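Local structure of enoyl-CoA hydratase subunit I (Geobacillus kaustophilus, 2PBP) at residues Val50-Leu55 with Arg196-Pro201; Thr148-Pro153 with Leu174-Arg179; Val5-Arg10 with Val34-Ala39; Val121-Ala126 with Val181-Leu186. The protein probably catalyses, as an enoyl-CoA hydratase, the addition of water to the double bond of 2-enoyl-CoA thioesters in beta-oxidation. One frame throughout, in Å; residues are numbered along the deposited sequence.

Interaction 1 (Val50-Leu55 with Arg196-Pro201); sequences VRVIVL and RLAEQP
The polar part of this contact is one long arm: R51 reaches to the backbone of A198, near the C-terminal end of helix 186-198. CG lies anti to the carbonyl carbon (chi1 -59°) and the chain runs extended from CG to NE; at its end R51 NH1 donates to A198 O at 2.8 Å. The donor lies nearly along the C=O axis (164°), while the oxygen sits at the edge of the guanidinium, tilted a little from its plane. Within the same group, NH2 bonds to the carbonyl of F255, so two backbone carbonyls fix its rotation. E199 OE2 stays 5.5 Å from R51 NH1, not in contact, though its opposite charge may add a weak attraction.

The apolar part is compact. V52 turns its CG2 branch to the helix, 3.9 Å from L197 CB, and the two side chains cross at about a right angle. The same methyl meets A198 CB at 4.3 Å, and R51 CB lies 4.2 Å from A198 CB, which packs against the base of the arginine side chain.

From the second subunit, W161 packs on L197, and the amide of Q200 bonds to the carbonyl of W161 and to N134 there. A helix laid on a mostly parallel beta-sheet, here over strand 52-57, is the layering of the crotonase fold.

Interaction 2 (Thr148-Pro153 with Leu174-Arg179); sequences TKLIGP and LGIVNR
I151 and L150 meet L174 and I176 through branched aliphatic chains, so no ring or planar side chain offers a face or an edge here. The flat groups that come near are peptide units: L150 O and L174 O stand 4.2 Å apart, and L150 CD2 approaches the carbonyl of G175 only loosely.

The CG2 methyl of I151 is the centre of the contact. Because CG1 takes the position between the backbone N and the carbonyl carbon (chi1 65°), CG2 falls anti to the carbonyl carbon, where it lies 3.7 Å from L174 CB and 3.8 Å from I176 CD1. One methyl thus touches both neighbours, and the I151 side chain crosses those of L174 and I176 obliquely. L150 adds a second, looser touch, its CD1 reaching I176 CG1 at 4.2 Å.

Both segments turn at a glycine beside these residues. G152 leaves helix 143-151 with positive phi, its N bonded to T148 O at 2.8 Å, and G175 closes helix 168-173 in a Schellman motif; at either backbone conformation a side chain would jam against the preceding carbonyl.

Around the cluster, L115 of helix 109-115 packs on both L150 and I176. W159 and R155 of helix 153-162 lie against I151 and L174 respectively, and P153 of the second subunit touches L150. The contact therefore joins the end of helix 143-151 to the loop running from helix 168-173 into strand 179-181, close to the subunit interface.

Interaction 3 (Val5-Arg10 with Val34-Ala39); sequences VSIAAR and VAEIVA
E36 is aimed at V5 and S6 by its torsions: CG lies anti to the carbonyl carbon (chi1 -72°), and the chain runs extended beyond it (chi2 -173°), so the carboxylate leaves helix 31-46 and meets the chain just before strand 7-12, an outermost strand of the six-stranded sheet of this crotonase fold. S6 answers with OG set beside its own backbone N (chi1 -58°).

The carboxylate is gripped at both oxygens. E36 OE1 accepts from S6 N at 2.8 Å, on the syn side, and from V5 N at 3.0 Å, this donor standing above the carboxylate plane. S6 OG donates to E36 OE2 at 2.9 Å from the other side of that plane, and Q32 NE2 of the same helix also donates to OE2. These bonds hold the buried group in place, and such donors would tend to favour the charged form. An alanine here would probably leave V5 N, S6 N and S6 OG without their acceptor and free the N-terminal segment to shift from the helix.

Alongside, I7 and E36 slide past each other in opposite directions, I7 CG1 lying 3.9 Å from E36 OE1. Next along the helix, I37 CG1 meets I7 CG2 at 4.2 Å.

Interaction 4 (Val121-Ala126 with Val181-Leu186); sequences VASSAA and VSPELL
Backbone bonding joins A122 to V181: V181 N donates to A122 O at 2.9 Å, linking the ends of the parallel strands 119-123 and 179-181. One residue on, S123 CA makes a CA-H...O contact with V181 O, 3.1 Å away.

S123 uses its hydroxyl twice. Within its own segment OG, anti to the backbone N (chi1 158°), accepts from A125 N at 2.8 Å, an ST turn laid over the type I beta turn from S123 to A126. Across the contact that same OG packs on the ring of P183, 3.2 Å from its CG. An alanine in its place would probably leave A125 N without this acceptor, open a small gap beside the proline ring and make the turn less firmly set.

Apolar contacts flank these. L186 CD1 lies 3.6 Å from V121 CG1, the two side chains sliding past each other in opposite directions, and L186 CD2 lies 3.9 Å from S123 CB. At the exposed end, A125 CB meets P183 CG at 4.1 Å.

T190 and L193 of helix 186-198 also pack on V121. Strand 179-181, at the sheet edge within this chain, thus leads by a short loop into helix 186-198, which packs on strand 119-123, as part of the crotonase fold.

Interactions 1, 3 and 4 all reach the six-stranded sheet: interaction 3 at its outermost strand 7-12, interaction 1 at strand 52-57 and interaction 4 at strands 119-123 and 179-181, the last being the other outermost strand. Their centres lie 19 to 22 Å apart. Helix 186-198 is shared by interactions 1 and 4, its start in interaction 4 and its end in interaction 1. Along the chain interaction 3 closes first; interaction 2 is nested in the loop closed by interaction 4, itself inside that of interaction 1. Interactions 2 and 4 touch, R179 O lying 2.9 Å from A122 N, whereas interactions 2 and 3 stand 27 Å apart. Interactions 1 and 2 lie at the subunit interface.

Interaction 1 (Val50-Leu55 with Arg196-Pro201)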
loop_
_atom_site.group_PDB
_atom_site.type_symbol
_atom_site.label_atom_id
_atom_site.label_comp_id
_atom_site.label_asym_id
_atom_site.label_seq_id
_atom_site.Cartn_x
_atom_site.Cartn_y
_atom_site.Cartn_z
ATOM N N VAL A 50 17.494 -3.776 -18.410
ATOM C CA VAL A 50 17.584 -3.578 -16.971
ATOM C C VAL A 50 16.190 -3.615 -16.359
ATOM O O VAL A 50 15.347 -2.766 -16.652
ATOM C CB VAL A 50 18.253 -2.228 -16.647
ATOM C CG1 VAL A 50 18.303 -2.015 -15.143
ATOM C CG2 VAL A 50 19.650 -2.200 -17.235
ATOM N N ARG A 51 15.953 -4.603 -15.508
ATOM C CA ARG A 51 14.654 -4.759 -14.868
ATOM C C ARG A 51 14.622 -4.226 -13.442
ATOM O O ARG A 51 13.552 -3.946 -12.900
ATOM C CB ARG A 51 14.252 -6.233 -14.880
ATOM C CG ARG A 51 14.175 -6.821 -16.276
ATOM C CD ARG A 51 13.601 -8.229 -16.253
ATOM N NE ARG A 51 13.359 -8.732 -17.601
ATOM C CZ ARG A 51 12.655 -9.826 -17.875
ATOM N NH1 ARG A 51 12.119 -10.539 -16.889
ATOM N NH2 ARG A 51 12.481 -10.203 -19.135
ATOM N N VAL A 52 15.798 -4.096 -12.834
ATOM C CA VAL A 52 15.911 -3.582 -11.471
ATOM C C VAL A 52 17.186 -2.753 -11.363
ATOM O O VAL A 52 18.221 -3.105 -11.932
ATOM C CB VAL A 52 15.982 -4.728 -10.425
ATOM C CG1 VAL A 52 15.935 -4.150 -9.009
ATOM C CG2 VAL A 52 14.835 -5.707 -10.634
ATOM N N ILE A 53 17.096 -1.644 -10.642
ATOM C CA ILE A 53 18.235 -0.760 -10.437
ATOM C C ILE A 53 18.551 -0.758 -8.948
ATOM O O ILE A 53 17.657 -0.592 -8.119
ATOM C CB ILE A 53 17.906 0.685 -10.883
ATOM C CG1 ILE A 53 17.589 0.707 -12.381
ATOM C CG2 ILE A 53 19.067 1.618 -10.548
ATOM C CD1 ILE A 53 16.923 1.988 -12.879
ATOM N N VAL A 54 19.821 -0.955 -8.616
ATOM C CA VAL A 54 20.255 -0.957 -7.224
ATOM C C VAL A 54 21.247 0.178 -6.994
ATOM O O VAL A 54 22.200 0.338 -7.756
ATOM C CB VAL A 54 20.936 -2.295 -6.844
ATOM C CG1 VAL A 54 21.539 -2.202 -5.444
ATOM C CG2 VAL A 54 19.922 -3.428 -6.905
ATOM N N LEU A 55 21.003 0.970 -5.955
ATOM C CA LEU A 55 21.887 2.074 -5.607
ATOM C C LEU A 55 22.596 1.706 -4.313
ATOM O O LEU A 55 21.973 1.195 -3.381
ATOM C CB LEU A 55 21.101 3.365 -5.369
ATOM C CG LEU A 55 20.186 3.925 -6.455
ATOM C CD1 LEU A 55 19.640 5.268 -5.986
ATOM C CD2 LEU A 55 20.949 4.084 -7.758
ATOM N N ARG A 196 15.365 -11.894 -8.017
ATOM C CA ARG A 196 14.024 -12.460 -7.965
ATOM C C ARG A 196 13.019 -11.517 -8.620
ATOM O O ARG A 196 12.136 -11.958 -9.353
ATOM C CB ARG A 196 13.611 -12.744 -6.520
ATOM C CG ARG A 196 14.287 -13.967 -5.917
ATOM C CD ARG A 196 13.514 -14.470 -4.707
ATOM N NE ARG A 196 13.678 -13.622 -3.531
ATOM C CZ ARG A 196 14.663 -13.754 -2.646
ATOM N NH1 ARG A 196 15.574 -14.705 -2.801
ATOM N NH2 ARG A 196 14.736 -12.938 -1.604
ATOM N N LEU A 197 13.150 -10.219 -8.354
ATOM C CA LEU A 197 12.241 -9.243 -8.953
ATOM C C LEU A 197 12.447 -9.199 -10.469
ATOM O O LEU A 197 11.497 -9.002 -11.224
ATOM C CB LEU A 197 12.467 -7.852 -8.347
ATOM C CG LEU A 197 12.015 -7.668 -6.893
ATOM C CD1 LEU A 197 12.487 -6.321 -6.368
ATOM C CD2 LEU A 197 10.495 -7.764 -6.813
ATOM N N ALA A 198 13.687 -9.397 -10.912
ATOM C CA ALA A 198 13.989 -9.386 -12.342
ATOM C C ALA A 198 13.292 -10.541 -13.067
ATOM O O ALA A 198 13.158 -10.520 -14.290
ATOM C CB ALA A 198 15.499 -9.464 -12.561
ATOM N N GLU A 199 12.856 -11.549 -12.314
ATOM C CA GLU A 199 12.173 -12.704 -12.900
ATOM C C GLU A 199 10.665 -12.487 -13.000
ATOM O O GLU A 199 9.950 -13.293 -13.599
ATOM C CB GLU A 199 12.451 -13.966 -12.078
ATOM C CG GLU A 199 13.885 -14.452 -12.162
ATOM C CD GLU A 199 14.281 -14.849 -13.569
ATOM O OE1 GLU A 199 13.709 -15.830 -14.097
ATOM O OE2 GLU A 199 15.161 -14.179 -14.152
ATOM N N GLN A 200 10.187 -11.400 -12.404
ATOM C CA GLN A 200 8.767 -11.065 -12.433
ATOM C C GLN A 200 8.471 -10.343 -13.750
ATOM O O GLN A 200 9.396 -9.963 -14.468
ATOM C CB GLN A 200 8.423 -10.157 -11.247
ATOM C CG GLN A 200 8.545 -10.837 -9.885
ATOM C CD GLN A 200 7.569 -11.990 -9.727
ATOM O OE1 GLN A 200 7.732 -13.045 -10.338
ATOM N NE2 GLN A 200 6.542 -11.786 -8.909
ATOM N N PRO A 201 7.183 -10.155 -14.086
ATOM C CA PRO A 201 6.800 -9.470 -15.331
ATOM C C PRO A 201 7.204 -7.998 -15.253
ATOM O O PRO A 201 6.686 -7.261 -14.426
ATOM C CB PRO A 201 5.275 -9.626 -15.367
ATOM C CG PRO A 201 4.998 -10.788 -14.450
ATOM C CD PRO A 201 5.989 -10.591 -13.344
#

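Interaction 2 (Thr148-Pro153 with Leu174-Arg179)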
loop_
_atom_site.group_PDB
_atom_site.type_symbol
_atom_site.label_atom_id
_atom_site.label_comp_id
_atom_site.label_asym_id
_atom_site.label_seq_id
_atom_site.Cartn_x
_atom_site.Cartn_y
_atom_site.Cartn_z
ATOM N N THR A 148 7.315 12.062 6.478
ATOM C CA THR A 148 6.007 12.291 7.082
ATOM C C THR A 148 4.949 11.327 6.545
ATOM O O THR A 148 4.116 10.821 7.299
ATOM C CB THR A 148 5.540 13.742 6.851
ATOM O OG1 THR A 148 6.470 14.642 7.470
ATOM C CG2 THR A 148 4.155 13.964 7.451
ATOM N N LYS A 149 4.975 11.074 5.242
ATOM C CA LYS A 149 4.004 10.160 4.654
ATOM C C LYS A 149 4.219 8.738 5.158
ATOM O O LYS A 149 3.265 7.976 5.310
ATOM C CB LYS A 149 4.090 10.192 3.125
ATOM C CG LYS A 149 3.624 11.508 2.510
ATOM C CD LYS A 149 3.489 11.402 1.001
ATOM C CE LYS A 149 3.036 12.721 0.382
ATOM N NZ LYS A 149 1.705 13.171 0.884
ATOM N N LEU A 150 5.468 8.381 5.436
ATOM C CA LEU A 150 5.772 7.038 5.911
ATOM C C LEU A 150 5.503 6.778 7.390
ATOM O O LEU A 150 4.990 5.718 7.744
ATOM C CB LEU A 150 7.231 6.686 5.612
ATOM C CG LEU A 150 7.595 6.408 4.151
ATOM C CD1 LEU A 150 9.105 6.285 4.017
ATOM C CD2 LEU A 150 6.909 5.125 3.691
ATOM N N ILE A 151 5.842 7.731 8.256
ATOM C CA ILE A 151 5.658 7.514 9.687
ATOM C C ILE A 151 4.747 8.482 10.443
ATOM O O ILE A 151 4.626 8.392 11.667
ATOM C CB ILE A 151 7.048 7.445 10.389
ATOM C CG1 ILE A 151 7.778 8.784 10.294
ATOM C CG2 ILE A 151 7.922 6.410 9.688
ATOM C CD1 ILE A 151 8.928 8.963 11.288
ATOM N N GLY A 152 4.111 9.401 9.724
ATOM C CA GLY A 152 3.217 10.348 10.372
ATOM C C GLY A 152 3.921 11.602 10.860
ATOM O O GLY A 152 5.124 11.573 11.107
ATOM N N PRO A 153 3.194 12.717 11.031
ATOM C CA PRO A 153 3.785 13.979 11.492
ATOM C C PRO A 153 4.340 13.996 12.917
ATOM O O PRO A 153 5.324 14.689 13.192
ATOM C CB PRO A 153 2.646 14.976 11.307
ATOM C CG PRO A 153 1.441 14.142 11.598
ATOM C CD PRO A 153 1.740 12.862 10.840
ATOM N N LEU A 174 9.494 0.925 11.603
ATOM C CA LEU A 174 8.628 2.010 11.155
ATOM C C LEU A 174 8.119 1.807 9.733
ATOM O O LEU A 174 7.248 2.543 9.268
ATOM C CB LEU A 174 9.367 3.351 11.256
ATOM C CG LEU A 174 9.676 3.858 12.669
ATOM C CD1 LEU A 174 10.568 5.087 12.593
ATOM C CD2 LEU A 174 8.378 4.181 13.397
ATOM N N GLY A 175 8.660 0.811 9.039
ATOM C CA GLY A 175 8.216 0.547 7.683
ATOM C C GLY A 175 8.962 1.331 6.621
ATOM O O GLY A 175 8.512 1.429 5.477
ATOM N N ILE A 176 10.098 1.907 7.003
ATOM C CA ILE A 176 10.916 2.669 6.068
ATOM C C ILE A 176 11.869 1.707 5.357
ATOM O O ILE A 176 12.059 1.788 4.141
ATOM C CB ILE A 176 11.740 3.744 6.801
ATOM C CG1 ILE A 176 10.795 4.727 7.501
ATOM C CG2 ILE A 176 12.647 4.467 5.811
ATOM C CD1 ILE A 176 11.461 5.636 8.531
ATOM N N VAL A 177 12.464 0.803 6.130
ATOM C CA VAL A 177 13.392 -0.195 5.604
ATOM C C VAL A 177 12.684 -1.546 5.507
ATOM O O VAL A 177 11.954 -1.943 6.417
ATOM C CB VAL A 177 14.643 -0.326 6.508
ATOM C CG1 VAL A 177 15.415 -1.599 6.168
ATOM C CG2 VAL A 177 15.547 0.892 6.316
ATOM N N ASN A 178 12.902 -2.247 4.399
ATOM C CA ASN A 178 12.257 -3.538 4.178
ATOM C C ASN A 178 12.910 -4.693 4.936
ATOM O O ASN A 178 12.221 -5.601 5.411
ATOM C CB ASN A 178 12.213 -3.834 2.678
ATOM C CG ASN A 178 11.265 -2.898 1.930
ATOM O OD1 ASN A 178 10.049 -3.096 1.927
ATOM N ND2 ASN A 178 11.821 -1.867 1.309
ATOM N N ARG A 179 14.234 -4.666 5.046
ATOM C CA ARG A 179 14.950 -5.708 5.771
ATOM C C ARG A 179 16.350 -5.249 6.148
ATOM O O ARG A 179 16.936 -4.384 5.491
ATOM C CB ARG A 179 15.038 -6.992 4.941
ATOM C CG ARG A 179 15.996 -6.924 3.770
ATOM C CD ARG A 179 16.136 -8.282 3.096
ATOM N NE ARG A 179 16.513 -9.330 4.042
ATOM C CZ ARG A 179 16.904 -10.551 3.689
ATOM N NH1 ARG A 179 16.975 -10.882 2.406
ATOM N NH2 ARG A 179 17.223 -11.443 4.618
#

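Interaction 3 (Val5-Arg10 with Val34-Ala39)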
loop_
_atom_site.group_PDB
_atom_site.type_symbol
_atom_site.label_atom_id
_atom_site.label_comp_id
_atom_site.label_asym_id
_atom_site.label_seq_id
_atom_site.Cartn_x
_atom_site.Cartn_y
_atom_site.Cartn_z
ATOM N N VAL A 5 32.663 10.623 -13.037
ATOM C CA VAL A 5 33.828 10.743 -12.175
ATOM C C VAL A 5 33.482 10.588 -10.698
ATOM O O VAL A 5 34.376 10.526 -9.856
ATOM C CB VAL A 5 34.527 12.105 -12.377
ATOM C CG1 VAL A 5 35.081 12.199 -13.786
ATOM C CG2 VAL A 5 33.544 13.240 -12.121
ATOM N N SER A 6 32.191 10.516 -10.385
ATOM C CA SER A 6 31.758 10.381 -8.997
ATOM C C SER A 6 30.998 9.087 -8.716
ATOM O O SER A 6 30.720 8.768 -7.561
ATOM C CB SER A 6 30.890 11.577 -8.599
ATOM O OG SER A 6 31.596 12.793 -8.776
ATOM N N ILE A 7 30.653 8.352 -9.767
ATOM C CA ILE A 7 29.930 7.096 -9.603
ATOM C C ILE A 7 30.493 6.024 -10.524
ATOM O O ILE A 7 31.250 6.323 -11.445
ATOM C CB ILE A 7 28.410 7.272 -9.897
ATOM C CG1 ILE A 7 28.185 7.728 -11.343
ATOM C CG2 ILE A 7 27.811 8.294 -8.941
ATOM C CD1 ILE A 7 28.122 6.605 -12.364
ATOM N N ALA A 8 30.121 4.776 -10.258
ATOM C CA ALA A 8 30.556 3.645 -11.064
ATOM C C ALA A 8 29.341 2.761 -11.316
ATOM O O ALA A 8 28.698 2.297 -10.372
ATOM C CB ALA A 8 31.635 2.861 -10.333
ATOM N N ALA A 9 29.020 2.541 -12.587
ATOM C CA ALA A 9 27.872 1.717 -12.945
ATOM C C ALA A 9 28.300 0.404 -13.585
ATOM O O ALA A 9 29.314 0.338 -14.284
ATOM C CB ALA A 9 26.953 2.485 -13.892
ATOM N N ARG A 10 27.519 -0.641 -13.341
ATOM C CA ARG A 10 27.798 -1.960 -13.892
ATOM C C ARG A 10 26.511 -2.764 -13.949
ATOM O O ARG A 10 25.510 -2.392 -13.339
ATOM C CB ARG A 10 28.828 -2.701 -13.032
ATOM C CG ARG A 10 28.363 -3.037 -11.621
ATOM C CD ARG A 10 29.506 -3.632 -10.800
ATOM N NE ARG A 10 29.123 -3.901 -9.415
ATOM C CZ ARG A 10 28.433 -4.966 -9.016
ATOM N NH1 ARG A 10 28.042 -5.882 -9.894
ATOM N NH2 ARG A 10 28.129 -5.111 -7.733
ATOM N N VAL A 34 24.726 14.429 -7.538
ATOM C CA VAL A 34 23.323 14.165 -7.839
ATOM C C VAL A 34 23.086 14.125 -9.347
ATOM O O VAL A 34 22.381 13.245 -9.843
ATOM C CB VAL A 34 22.404 15.235 -7.205
ATOM C CG1 VAL A 34 20.952 15.004 -7.630
ATOM C CG2 VAL A 34 22.528 15.179 -5.685
ATOM N N ALA A 35 23.680 15.068 -10.077
ATOM C CA ALA A 35 23.515 15.111 -11.525
ATOM C C ALA A 35 24.011 13.816 -12.163
ATOM O O ALA A 35 23.377 13.287 -13.072
ATOM C CB ALA A 35 24.258 16.308 -12.111
ATOM N N GLU A 36 25.141 13.303 -11.686
ATOM C CA GLU A 36 25.682 12.061 -12.231
ATOM C C GLU A 36 24.761 10.887 -11.913
ATOM O O GLU A 36 24.546 10.009 -12.752
ATOM C CB GLU A 36 27.086 11.798 -11.681
ATOM C CG GLU A 36 28.142 12.736 -12.256
ATOM C CD GLU A 36 29.550 12.371 -11.833
ATOM O OE1 GLU A 36 29.923 11.188 -11.969
ATOM O OE2 GLU A 36 30.286 13.268 -11.369
ATOM N N ILE A 37 24.215 10.878 -10.704
ATOM C CA ILE A 37 23.305 9.816 -10.296
ATOM C C ILE A 37 22.072 9.839 -11.195
ATOM O O ILE A 37 21.631 8.800 -11.677
ATOM C CB ILE A 37 22.874 9.984 -8.822
ATOM C CG1 ILE A 37 24.097 9.840 -7.908
ATOM C CG2 ILE A 37 21.805 8.959 -8.472
ATOM C CD1 ILE A 37 23.886 10.314 -6.472
ATOM N N VAL A 38 21.526 11.030 -11.429
ATOM C CA VAL A 38 20.345 11.175 -12.281
ATOM C C VAL A 38 20.617 10.660 -13.692
ATOM O O VAL A 38 19.801 9.938 -14.273
ATOM C CB VAL A 38 19.898 12.653 -12.375
ATOM C CG1 VAL A 38 18.817 12.809 -13.439
ATOM C CG2 VAL A 38 19.376 13.118 -11.030
ATOM N N ALA A 39 21.770 11.030 -14.236
ATOM C CA ALA A 39 22.143 10.609 -15.577
ATOM C C ALA A 39 22.265 9.089 -15.653
ATOM O O ALA A 39 21.756 8.464 -16.582
ATOM C CB ALA A 39 23.454 11.266 -15.982
#

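Interaction 4 (Val121-Ala126 with Val181-Leu186)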
loop_
_atom_site.group_PDB
_atom_site.type_symbol
_atom_site.label_atom_id
_atom_site.label_comp_id
_atom_site.label_asym_id
_atom_site.label_seq_id
_atom_site.Cartn_x
_atom_site.Cartn_y
_atom_site.Cartn_z
ATOM N N VAL A 121 17.089 -2.032 1.450
ATOM C CA VAL A 121 17.688 -3.160 2.158
ATOM C C VAL A 121 18.849 -2.499 2.878
ATOM O O VAL A 121 19.698 -1.874 2.241
ATOM C CB VAL A 121 18.229 -4.230 1.198
ATOM C CG1 VAL A 121 18.917 -5.335 1.993
ATOM C CG2 VAL A 121 17.093 -4.802 0.364
ATOM N N ALA A 122 18.889 -2.625 4.201
ATOM C CA ALA A 122 19.939 -1.970 4.964
ATOM C C ALA A 122 20.861 -2.886 5.740
ATOM O O ALA A 122 20.478 -3.971 6.176
ATOM C CB ALA A 122 19.316 -0.949 5.920
ATOM N N SER A 123 22.092 -2.414 5.898
ATOM C CA SER A 123 23.114 -3.109 6.662
ATOM C C SER A 123 22.922 -2.688 8.111
ATOM O O SER A 123 22.206 -1.728 8.399
ATOM C CB SER A 123 24.508 -2.679 6.198
ATOM O OG SER A 123 25.478 -2.921 7.207
ATOM N N SER A 124 23.562 -3.412 9.021
ATOM C CA SER A 124 23.490 -3.074 10.432
ATOM C C SER A 124 24.358 -1.836 10.650
ATOM O O SER A 124 24.279 -1.174 11.679
ATOM C CB SER A 124 24.007 -4.239 11.282
ATOM O OG SER A 124 23.184 -5.383 11.149
ATOM N N ALA A 125 25.194 -1.534 9.661
ATOM C CA ALA A 125 26.088 -0.387 9.723
ATOM C C ALA A 125 25.355 0.891 9.323
ATOM O O ALA A 125 25.911 1.987 9.399
ATOM C CB ALA A 125 27.278 -0.607 8.793
ATOM N N ALA A 126 24.101 0.747 8.903
ATOM C CA ALA A 126 23.315 1.889 8.446
ATOM C C ALA A 126 22.619 2.719 9.517
ATOM O O ALA A 126 22.112 2.200 10.510
ATOM C CB ALA A 126 22.287 1.421 7.415
ATOM N N VAL A 181 20.305 -6.636 7.262
ATOM C CA VAL A 181 21.234 -7.759 7.254
ATOM C C VAL A 181 22.624 -7.286 7.648
ATOM O O VAL A 181 22.926 -6.094 7.587
ATOM C CB VAL A 181 21.309 -8.426 5.866
ATOM C CG1 VAL A 181 19.973 -9.078 5.531
ATOM C CG2 VAL A 181 21.678 -7.393 4.812
ATOM N N SER A 182 23.467 -8.224 8.059
ATOM C CA SER A 182 24.827 -7.899 8.460
ATOM C C SER A 182 25.567 -7.271 7.280
ATOM O O SER A 182 25.286 -7.580 6.122
ATOM C CB SER A 182 25.547 -9.165 8.932
ATOM O OG SER A 182 26.788 -8.850 9.535
ATOM N N PRO A 183 26.527 -6.375 7.560
ATOM C CA PRO A 183 27.313 -5.691 6.527
ATOM C C PRO A 183 27.848 -6.551 5.385
ATOM O O PRO A 183 27.678 -6.206 4.213
ATOM C CB PRO A 183 28.437 -5.042 7.330
ATOM C CG PRO A 183 27.753 -4.696 8.609
ATOM C CD PRO A 183 26.944 -5.937 8.905
ATOM N N GLU A 184 28.490 -7.665 5.713
ATOM C CA GLU A 184 29.068 -8.517 4.682
ATOM C C GLU A 184 28.058 -9.300 3.845
ATOM O O GLU A 184 28.436 -9.949 2.875
ATOM C CB GLU A 184 30.094 -9.482 5.295
ATOM C CG GLU A 184 29.526 -10.674 6.055
ATOM C CD GLU A 184 28.734 -10.286 7.287
ATOM O OE1 GLU A 184 29.028 -9.229 7.889
ATOM O OE2 GLU A 184 27.828 -11.057 7.669
ATOM N N LEU A 185 26.781 -9.227 4.209
ATOM C CA LEU A 185 25.739 -9.940 3.471
ATOM C C LEU A 185 24.822 -8.995 2.699
ATOM O O LEU A 185 23.988 -9.439 1.913
ATOM C CB LEU A 185 24.881 -10.770 4.431
ATOM C CG LEU A 185 25.570 -11.892 5.209
ATOM C CD1 LEU A 185 24.571 -12.542 6.162
ATOM C CD2 LEU A 185 26.129 -12.913 4.236
ATOM N N LEU A 186 24.982 -7.693 2.921
ATOM C CA LEU A 186 24.134 -6.695 2.271
ATOM C C LEU A 186 23.995 -6.815 0.751
ATOM O O LEU A 186 22.883 -6.955 0.237
ATOM C CB LEU A 186 24.618 -5.282 2.622
ATOM C CG LEU A 186 23.843 -4.154 1.930
ATOM C CD1 LEU A 186 22.372 -4.224 2.329
ATOM C CD2 LEU A 186 24.439 -2.814 2.306
#